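Gamma-glutamyltranspeptidase (Streptomyces lincolnensis, PDB 6J3I) probably transfers or cleaves gamma-glutamyl groups as an N-terminal nucleophile (Ntn) enzyme of the gamma-glutamyltranspeptidase family, similar to LmbA. Local coordinates at residues 421-426 against 435-440; 480-485 against 504-509; 499-504 against 586-591. The protein carries 1 engineered substitution. One frame throughout, in Å; residues are numbered along the deposited sequence.

Interaction 1 (421-426 against 435-440); sequences ACHLDV and AATPSG. Engineered in segment 421-426: A421 (natural residue Thr).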
loop_
_atom_site.group_PDB
_atom_site.type_symbol
_atom_site.label_atom_id
_atom_site.label_comp_id
_atom_site.label_asym_id
_atom_site.label_seq_id
_atom_site.Cartn_x
_atom_site.Cartn_y
_atom_site.Cartn_z
ATOM N N ALA A 421 5.423 0.253 -0.504
ATOM C CA ALA A 421 4.490 -0.759 -1.034
ATOM C C ALA A 421 4.643 -1.176 -2.496
ATOM O O ALA A 421 5.357 -0.570 -3.308
ATOM C CB ALA A 421 3.028 -0.355 -0.776
ATOM N N CYS A 422 3.928 -2.259 -2.777
ATOM C CA CYS A 422 3.664 -2.756 -4.104
ATOM C C CYS A 422 2.170 -2.738 -4.353
ATOM O O CYS A 422 1.370 -2.426 -3.459
ATOM C CB CYS A 422 4.173 -4.191 -4.213
ATOM S SG CYS A 422 5.936 -4.355 -3.889
ATOM N N HIS A 423 1.804 -3.072 -5.583
ATOM C CA HIS A 423 0.417 -3.321 -5.927
ATOM C C HIS A 423 0.258 -4.470 -6.923
ATOM O O HIS A 423 1.170 -4.794 -7.680
ATOM C CB HIS A 423 -0.288 -2.065 -6.447
ATOM C CG HIS A 423 -1.773 -2.174 -6.364
ATOM N ND1 HIS A 423 -2.560 -2.544 -7.433
ATOM C CD2 HIS A 423 -2.601 -2.083 -5.303
ATOM C CE1 HIS A 423 -3.816 -2.626 -7.033
ATOM N NE2 HIS A 423 -3.869 -2.350 -5.747
ATOM N N LEU A 424 -0.925 -5.074 -6.895
ATOM C CA LEU A 424 -1.221 -6.259 -7.661
ATOM C C LEU A 424 -2.746 -6.409 -7.855
ATOM O O LEU A 424 -3.496 -6.397 -6.878
ATOM C CB LEU A 424 -0.605 -7.439 -6.915
ATOM C CG LEU A 424 -0.962 -8.855 -7.338
ATOM C CD1 LEU A 424 0.269 -9.723 -7.504
ATOM C CD2 LEU A 424 -1.889 -9.439 -6.292
ATOM N N ASP A 425 -3.169 -6.526 -9.121
ATOM C CA ASP A 425 -4.580 -6.689 -9.537
ATOM C C ASP A 425 -4.743 -7.887 -10.447
ATOM O O ASP A 425 -3.929 -8.077 -11.349
ATOM C CB ASP A 425 -5.036 -5.520 -10.393
ATOM C CG ASP A 425 -5.069 -4.255 -9.661
ATOM O OD1 ASP A 425 -5.727 -4.226 -8.602
ATOM O OD2 ASP A 425 -4.469 -3.285 -10.158
ATOM N N VAL A 426 -5.818 -8.652 -10.259
ATOM C CA VAL A 426 -6.127 -9.795 -11.134
ATOM C C VAL A 426 -7.628 -9.915 -11.416
ATOM O O VAL A 426 -8.443 -9.741 -10.523
ATOM C CB VAL A 426 -5.644 -11.126 -10.529
ATOM C CG1 VAL A 426 -5.778 -12.254 -11.547
ATOM C CG2 VAL A 426 -4.200 -11.028 -10.068
ATOM N N ALA A 435 -7.746 -6.887 -5.762
ATOM C CA ALA A 435 -6.804 -5.776 -5.781
ATOM C C ALA A 435 -6.146 -5.700 -4.406
ATOM O O ALA A 435 -6.839 -5.639 -3.385
ATOM C CB ALA A 435 -7.513 -4.473 -6.120
ATOM N N ALA A 436 -4.816 -5.722 -4.381
ATOM C CA ALA A 436 -4.060 -5.761 -3.123
ATOM C C ALA A 436 -2.864 -4.828 -3.186
ATOM O O ALA A 436 -2.197 -4.743 -4.215
ATOM C CB ALA A 436 -3.599 -7.182 -2.832
ATOM N N THR A 437 -2.585 -4.135 -2.085
ATOM C CA THR A 437 -1.360 -3.329 -1.984
ATOM C C THR A 437 -0.565 -3.807 -0.772
ATOM O O THR A 437 -0.740 -3.292 0.331
ATOM C CB THR A 437 -1.597 -1.787 -2.068
ATOM O OG1 THR A 437 -0.866 -1.081 -1.062
ATOM C CG2 THR A 437 -3.033 -1.451 -1.944
ATOM N N PRO A 438 0.286 -4.836 -0.983
ATOM C CA PRO A 438 1.183 -5.306 0.066
ATOM C C PRO A 438 2.398 -4.395 0.223
ATOM O O PRO A 438 2.881 -3.809 -0.750
ATOM C CB PRO A 438 1.604 -6.703 -0.413
ATOM C CG PRO A 438 1.490 -6.640 -1.888
ATOM C CD PRO A 438 0.372 -5.684 -2.189
ATOM N N SER A 439 2.880 -4.315 1.456
ATOM C CA SER A 439 3.941 -3.414 1.839
ATOM C C SER A 439 4.590 -3.915 3.113
ATOM O O SER A 439 4.195 -4.954 3.649
ATOM C CB SER A 439 3.354 -2.042 2.113
ATOM O OG SER A 439 4.358 -1.052 2.071
ATOM N N GLY A 440 5.582 -3.163 3.586
ATOM C CA GLY A 440 6.197 -3.400 4.880
ATOM C C GLY A 440 7.137 -4.575 4.868
ATOM O O GLY A 440 7.103 -5.413 3.966
#
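A436 O is met by both L424 and H423. It accepts a hydrogen bond from L424 N at 3.0 Å, and H423 CA offers a weaker CH...O contact. The imidazole of H423 also lays one face against it, with CD2 2.9 Å from A436 O. H423 has CG anti to the backbone N (chi1 -161°), which turns the ring toward 435-440. T437 CB then meets the ring edge near its plane, 3.4 Å from H423 CD2. D425 OD2 lies at the same ring's edge, also in plane.

A436 N returns a bond to L424 O, so L424 and A436 form an antiparallel hydrogen-bonded pair. Beyond the strand ends one more backbone hydrogen bond follows, C422 N to P438 O at 2.8 Å, almost straight (174°). A421 is an engineered alanine. Its CB lies 3.2 Å from S439 OG, a hydroxyl that is hydrogen-bonded to D420. The natural threonine here is probably the Ntn nucleophile, as in relatives.

The contact belongs to the hairpin of strands 424-428 and 433-436. Helix 36-50 packs on C422 and L424, strand 61-66 touches A436 and P438, and strand 590-594 meets H423 and D425.

Interaction 2 (480-485 against 504-509); sequences RTTLTP and DQQDQW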
loop_
_atom_site.group_PDB
_atom_site.type_symbol
_atom_site.label_atom_id
_atom_site.label_comp_id
_atom_site.label_asym_id
_atom_site.label_seq_id
_atom_site.Cartn_x
_atom_site.Cartn_y
_atom_site.Cartn_z
ATOM N N ARG A 480 -2.931 3.503 11.659
ATOM C CA ARG A 480 -3.630 3.935 10.453
ATOM C C ARG A 480 -2.662 3.885 9.275
ATOM O O ARG A 480 -1.624 4.557 9.237
ATOM C CB ARG A 480 -4.382 5.258 10.585
ATOM C CG ARG A 480 -3.653 6.485 10.121
ATOM C CD ARG A 480 -4.510 7.430 9.319
ATOM N NE ARG A 480 -4.111 8.753 9.758
ATOM C CZ ARG A 480 -2.974 9.371 9.435
ATOM N NH1 ARG A 480 -2.092 8.838 8.589
ATOM N NH2 ARG A 480 -2.734 10.563 9.963
ATOM N N THR A 481 -3.024 3.048 8.322
ATOM C CA THR A 481 -2.103 2.615 7.297
ATOM C C THR A 481 -2.384 3.311 5.977
ATOM O O THR A 481 -3.532 3.555 5.626
ATOM C CB THR A 481 -2.130 1.076 7.150
ATOM O OG1 THR A 481 -1.114 0.675 6.236
ATOM C CG2 THR A 481 -3.487 0.541 6.676
ATOM N N THR A 482 -1.310 3.616 5.252
ATOM C CA THR A 482 -1.392 4.205 3.919
ATOM C C THR A 482 -1.851 3.226 2.836
ATOM O O THR A 482 -2.173 3.651 1.735
ATOM C CB THR A 482 -0.022 4.733 3.466
ATOM O OG1 THR A 482 0.949 3.677 3.533
ATOM C CG2 THR A 482 0.412 5.895 4.330
ATOM N N LEU A 483 -1.868 1.929 3.143
ATOM C CA LEU A 483 -2.137 0.891 2.144
ATOM C C LEU A 483 -3.608 0.865 1.778
ATOM O O LEU A 483 -4.457 0.653 2.629
ATOM C CB LEU A 483 -1.693 -0.479 2.662
ATOM C CG LEU A 483 -0.240 -0.548 3.158
ATOM C CD1 LEU A 483 0.128 -1.973 3.535
ATOM C CD2 LEU A 483 0.740 0.025 2.143
ATOM N N THR A 484 -3.900 1.041 0.495
ATOM C CA THR A 484 -5.241 1.386 0.078
ATOM C C THR A 484 -5.586 0.963 -1.370
ATOM O O THR A 484 -5.557 1.778 -2.309
ATOM C CB THR A 484 -5.496 2.885 0.334
ATOM O OG1 THR A 484 -6.841 3.192 -0.030
ATOM C CG2 THR A 484 -4.518 3.783 -0.434
ATOM N N PRO A 485 -5.948 -0.322 -1.554
ATOM C CA PRO A 485 -6.428 -0.757 -2.871
ATOM C C PRO A 485 -7.855 -0.284 -3.148
ATOM O O PRO A 485 -8.515 0.267 -2.260
ATOM C CB PRO A 485 -6.368 -2.280 -2.777
ATOM C CG PRO A 485 -6.548 -2.572 -1.328
ATOM C CD PRO A 485 -6.052 -1.392 -0.549
ATOM N N ASP A 504 1.428 8.374 1.229
ATOM C CA ASP A 504 0.371 9.399 1.262
ATOM C C ASP A 504 -0.032 9.928 -0.108
ATOM O O ASP A 504 -0.965 10.722 -0.201
ATOM C CB ASP A 504 0.778 10.585 2.141
ATOM C CG ASP A 504 1.068 10.184 3.567
ATOM O OD1 ASP A 504 0.233 9.491 4.183
ATOM O OD2 ASP A 504 2.128 10.582 4.083
ATOM N N GLN A 505 0.674 9.525 -1.161
ATOM C CA GLN A 505 0.207 9.766 -2.530
ATOM C C GLN A 505 -0.809 8.747 -3.053
ATOM O O GLN A 505 -1.463 9.007 -4.060
ATOM C CB GLN A 505 1.390 9.830 -3.490
ATOM C CG GLN A 505 2.235 11.088 -3.343
ATOM C CD GLN A 505 3.317 10.963 -2.287
ATOM O OE1 GLN A 505 4.290 10.229 -2.461
ATOM N NE2 GLN A 505 3.164 11.702 -1.193
ATOM N N GLN A 506 -0.963 7.613 -2.370
ATOM C CA GLN A 506 -1.737 6.488 -2.895
ATOM C C GLN A 506 -3.156 6.853 -3.298
ATOM O O GLN A 506 -3.537 6.629 -4.449
ATOM C CB GLN A 506 -1.766 5.327 -1.898
ATOM C CG GLN A 506 -0.499 4.499 -1.916
ATOM C CD GLN A 506 -0.631 3.170 -1.209
ATOM O OE1 GLN A 506 0.282 2.746 -0.496
ATOM N NE2 GLN A 506 -1.745 2.483 -1.429
ATOM N N ASP A 507 -3.919 7.425 -2.365
ATOM C CA ASP A 507 -5.294 7.864 -2.660
ATOM C C ASP A 507 -5.406 9.287 -3.236
ATOM O O ASP A 507 -6.518 9.820 -3.369
ATOM C CB ASP A 507 -6.207 7.684 -1.437
ATOM C CG ASP A 507 -6.737 6.258 -1.301
ATOM O OD1 ASP A 507 -7.027 5.604 -2.321
ATOM O OD2 ASP A 507 -6.874 5.789 -0.158
ATOM N N GLN A 508 -4.270 9.887 -3.582
ATOM C CA GLN A 508 -4.250 11.086 -4.414
ATOM C C GLN A 508 -4.158 10.667 -5.881
ATOM O O GLN A 508 -5.042 10.989 -6.691
ATOM C CB GLN A 508 -3.081 12.007 -4.044
ATOM C CG GLN A 508 -2.990 12.338 -2.562
ATOM C CD GLN A 508 -1.986 13.440 -2.281
ATOM O OE1 GLN A 508 -1.979 14.478 -2.958
ATOM N NE2 GLN A 508 -1.125 13.225 -1.283
ATOM N N TRP A 509 -3.095 9.935 -6.213
ATOM C CA TRP A 509 -2.912 9.413 -7.567
ATOM C C TRP A 509 -4.106 8.582 -8.039
ATOM O O TRP A 509 -4.514 8.701 -9.189
ATOM C CB TRP A 509 -1.642 8.571 -7.669
ATOM C CG TRP A 509 -0.399 9.344 -7.510
ATOM C CD1 TRP A 509 -0.185 10.644 -7.873
ATOM C CD2 TRP A 509 0.835 8.874 -6.964
ATOM N NE1 TRP A 509 1.099 11.018 -7.568
ATOM C CE2 TRP A 509 1.752 9.948 -7.016
ATOM C CE3 TRP A 509 1.257 7.651 -6.425
ATOM C CZ2 TRP A 509 3.068 9.836 -6.551
ATOM C CZ3 TRP A 509 2.578 7.539 -5.970
ATOM C CH2 TRP A 509 3.461 8.626 -6.036
#
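T484 and D507 anchor a buried, mainly polar contact between the loop 480-485, which leads into strand 486-490, and the start of helix 506-519. T484 OG1 donates to D507 OD2 at 2.6 Å. The hydroxyl comes to the syn side of the carboxylate, 22° out of its plane. T484 holds OG1 opposite its own backbone N (chi1 -178°), which points the hydroxyl at the aspartate and leaves CG2 facing the helix, 3.1 Å from D507 OD2.

K272, outside both segments, completes the group. K272 NZ forms a salt bridge with D507 OD1 and hydrogen bonds with T484 OG1 and P485 O. An alanine in place of D507 would probably leave K272 without its salt-bridge partner and T484 without its acceptor.

In gamma-glutamyltranspeptidases the matching loop carries paired serines that hold the alpha-carboxylate of the glutamyl group. T481 and T482 probably occupy those places here. T482 OG1 is hydrogen-bonded to D420, while its methyl CG2 lies 3.6 Å from D504 OD1, the two side chains crossing at about a right angle. D504 OD1 also binds R316 and S546.

Q506 runs antiparallel to T484, with its CB 3.5 Å from T484 CG2. On the helix side, Q508 NE2 bonds D504 O at 2.7 Å, from above the carbonyl plane.

Interaction 3 (499-504 against 586-591); sequences GTPGGD and EGRLCA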
loop_
_atom_site.group_PDB
_atom_site.type_symbol
_atom_site.label_atom_id
_atom_site.label_comp_id
_atom_site.label_asym_id
_atom_site.label_seq_id
_atom_site.Cartn_x
_atom_site.Cartn_y
_atom_site.Cartn_z
ATOM N N GLY A 499 -5.033 0.132 -8.172
ATOM C CA GLY A 499 -4.292 0.650 -7.032
ATOM C C GLY A 499 -2.926 1.156 -7.425
ATOM O O GLY A 499 -2.513 1.021 -8.579
ATOM N N THR A 500 -2.242 1.760 -6.459
ATOM C CA THR A 500 -0.859 2.216 -6.618
ATOM C C THR A 500 -0.174 2.187 -5.250
ATOM O O THR A 500 -0.835 2.303 -4.218
ATOM C CB THR A 500 -0.761 3.647 -7.234
ATOM O OG1 THR A 500 0.599 4.094 -7.254
ATOM C CG2 THR A 500 -1.572 4.648 -6.466
ATOM N N PRO A 501 1.152 2.000 -5.237
ATOM C CA PRO A 501 1.924 2.282 -4.040
ATOM C C PRO A 501 2.280 3.762 -3.946
ATOM O O PRO A 501 1.882 4.558 -4.798
ATOM C CB PRO A 501 3.171 1.439 -4.247
ATOM C CG PRO A 501 3.366 1.435 -5.710
ATOM C CD PRO A 501 1.991 1.407 -6.295
ATOM N N GLY A 502 3.001 4.109 -2.885
ATOM C CA GLY A 502 3.525 5.462 -2.673
ATOM C C GLY A 502 2.974 6.225 -1.487
ATOM O O GLY A 502 2.821 7.443 -1.562
ATOM N N GLY A 503 2.678 5.525 -0.394
ATOM C CA GLY A 503 2.366 6.167 0.879
ATOM C C GLY A 503 1.192 7.126 0.821
ATOM O O GLY A 503 0.098 6.750 0.388
ATOM N N ASP A 504 1.428 8.374 1.229
ATOM C CA ASP A 504 0.371 9.399 1.262
ATOM C C ASP A 504 -0.032 9.928 -0.108
ATOM O O ASP A 504 -0.965 10.722 -0.201
ATOM C CB ASP A 504 0.778 10.585 2.141
ATOM C CG ASP A 504 1.068 10.184 3.567
ATOM O OD1 ASP A 504 0.233 9.491 4.183
ATOM O OD2 ASP A 504 2.128 10.582 4.083
ATOM N N GLU A 586 5.289 10.439 -11.289
ATOM C CA GLU A 586 4.119 10.482 -10.400
ATOM C C GLU A 586 3.171 9.321 -10.677
ATOM O O GLU A 586 2.565 9.251 -11.747
ATOM C CB GLU A 586 3.374 11.803 -10.576
ATOM C CG GLU A 586 4.179 13.045 -10.175
ATOM C CD GLU A 586 4.252 13.261 -8.671
ATOM O OE1 GLU A 586 5.357 13.550 -8.138
ATOM O OE2 GLU A 586 3.187 13.138 -8.028
ATOM N N GLY A 587 3.065 8.407 -9.711
ATOM C CA GLY A 587 2.146 7.270 -9.780
ATOM C C GLY A 587 2.815 5.977 -10.213
ATOM O O GLY A 587 3.643 5.981 -11.116
ATOM N N ARG A 588 2.468 4.875 -9.548
ATOM C CA ARG A 588 2.817 3.535 -10.024
ATOM C C ARG A 588 1.531 2.696 -10.122
ATOM O O ARG A 588 1.397 1.621 -9.527
ATOM C CB ARG A 588 3.910 2.888 -9.146
ATOM C CG ARG A 588 5.327 3.418 -9.405
ATOM C CD ARG A 588 5.890 4.211 -8.236
ATOM N NE ARG A 588 6.162 3.355 -7.069
ATOM C CZ ARG A 588 6.258 3.772 -5.802
ATOM N NH1 ARG A 588 6.095 5.064 -5.485
ATOM N NH2 ARG A 588 6.493 2.883 -4.831
ATOM N N LEU A 589 0.592 3.211 -10.908
ATOM C CA LEU A 589 -0.757 2.649 -11.012
ATOM C C LEU A 589 -0.811 1.281 -11.698
ATOM O O LEU A 589 -0.023 0.981 -12.609
ATOM C CB LEU A 589 -1.686 3.620 -11.747
ATOM C CG LEU A 589 -2.019 4.931 -11.022
ATOM C CD1 LEU A 589 -2.308 6.050 -12.019
ATOM C CD2 LEU A 589 -3.199 4.755 -10.074
ATOM N N CYS A 590 -1.747 0.463 -11.222
ATOM C CA CYS A 590 -2.109 -0.807 -11.834
ATOM C C CYS A 590 -3.622 -0.809 -11.989
ATOM O O CYS A 590 -4.323 -0.196 -11.201
ATOM C CB CYS A 590 -1.667 -1.974 -10.953
ATOM S SG CYS A 590 0.043 -1.863 -10.401
ATOM N N ALA A 591 -4.111 -1.478 -13.026
ATOM C CA ALA A 591 -5.547 -1.581 -13.267
ATOM C C ALA A 591 -5.854 -2.816 -14.088
ATOM O O ALA A 591 -5.178 -3.086 -15.076
ATOM C CB ALA A 591 -6.063 -0.337 -13.981
#
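G499 and C590 satisfy each other's backbone at the point where strand 493-499 meets strand 590-594. C590 N donates to G499 O at 2.8 Å. G499 N donates to C590 O at 3.1 Å, tilted 29° from the carbonyl plane. Together they make one antiparallel hydrogen-bonded pair. G499 O also takes a CH...O contact from L589 CA.

One residue on, a side chain takes over. T500 OG1 accepts from R588 N at 3.1 Å and donates to P501 O at 2.8 Å, in the carbonyl plane and on a lone pair. Chi1 of 175° swings this hydroxyl away from its own backbone N and over to R588. T500 CB packs on L589 CD2.

R588 bends at chi2 and chi3 and lays one face of its guanidinium over P501, with NH2 3.6 Å from P501 CG. R588 NH1 lies 3.8 Å from G502 CA. G502 forms a backbone hydrogen bond with D420, and G503 N a weak one with D420 OD2. In relatives the matching glycine pair forms the oxyanion hole.

The chemistry implies a join built on neutral hydrogen bonds: T500 OG1 ties the loop after strand 493-499 to the loop before strand 590-594, and the R588 guanidinium rests flat against P501.

In the fold
The three contacts pack closely. The centres of interactions 1 and 2 are about 11 Å apart. Those of interactions 1 and 3 are about 9 Å apart, and those of interactions 2 and 3 about 8 Å. D420, just before the engineered A421, probably the site of the nucleophile, is bonded to a residue of each contact: S439 of interaction 1, T482 of interaction 2 and G502 of interaction 3. A421 O lies 3.1 Å from P501 CB, and S439 CB lies 3.3 Å from L483 CD2. Interactions 2 and 3 share D504, and W509 NE1 makes a probable hydrogen bond to E586 OE2 at 3.0 Å. Interactions 1 and 3 also touch through H423 and D425, which pack against G499, C590 and A591.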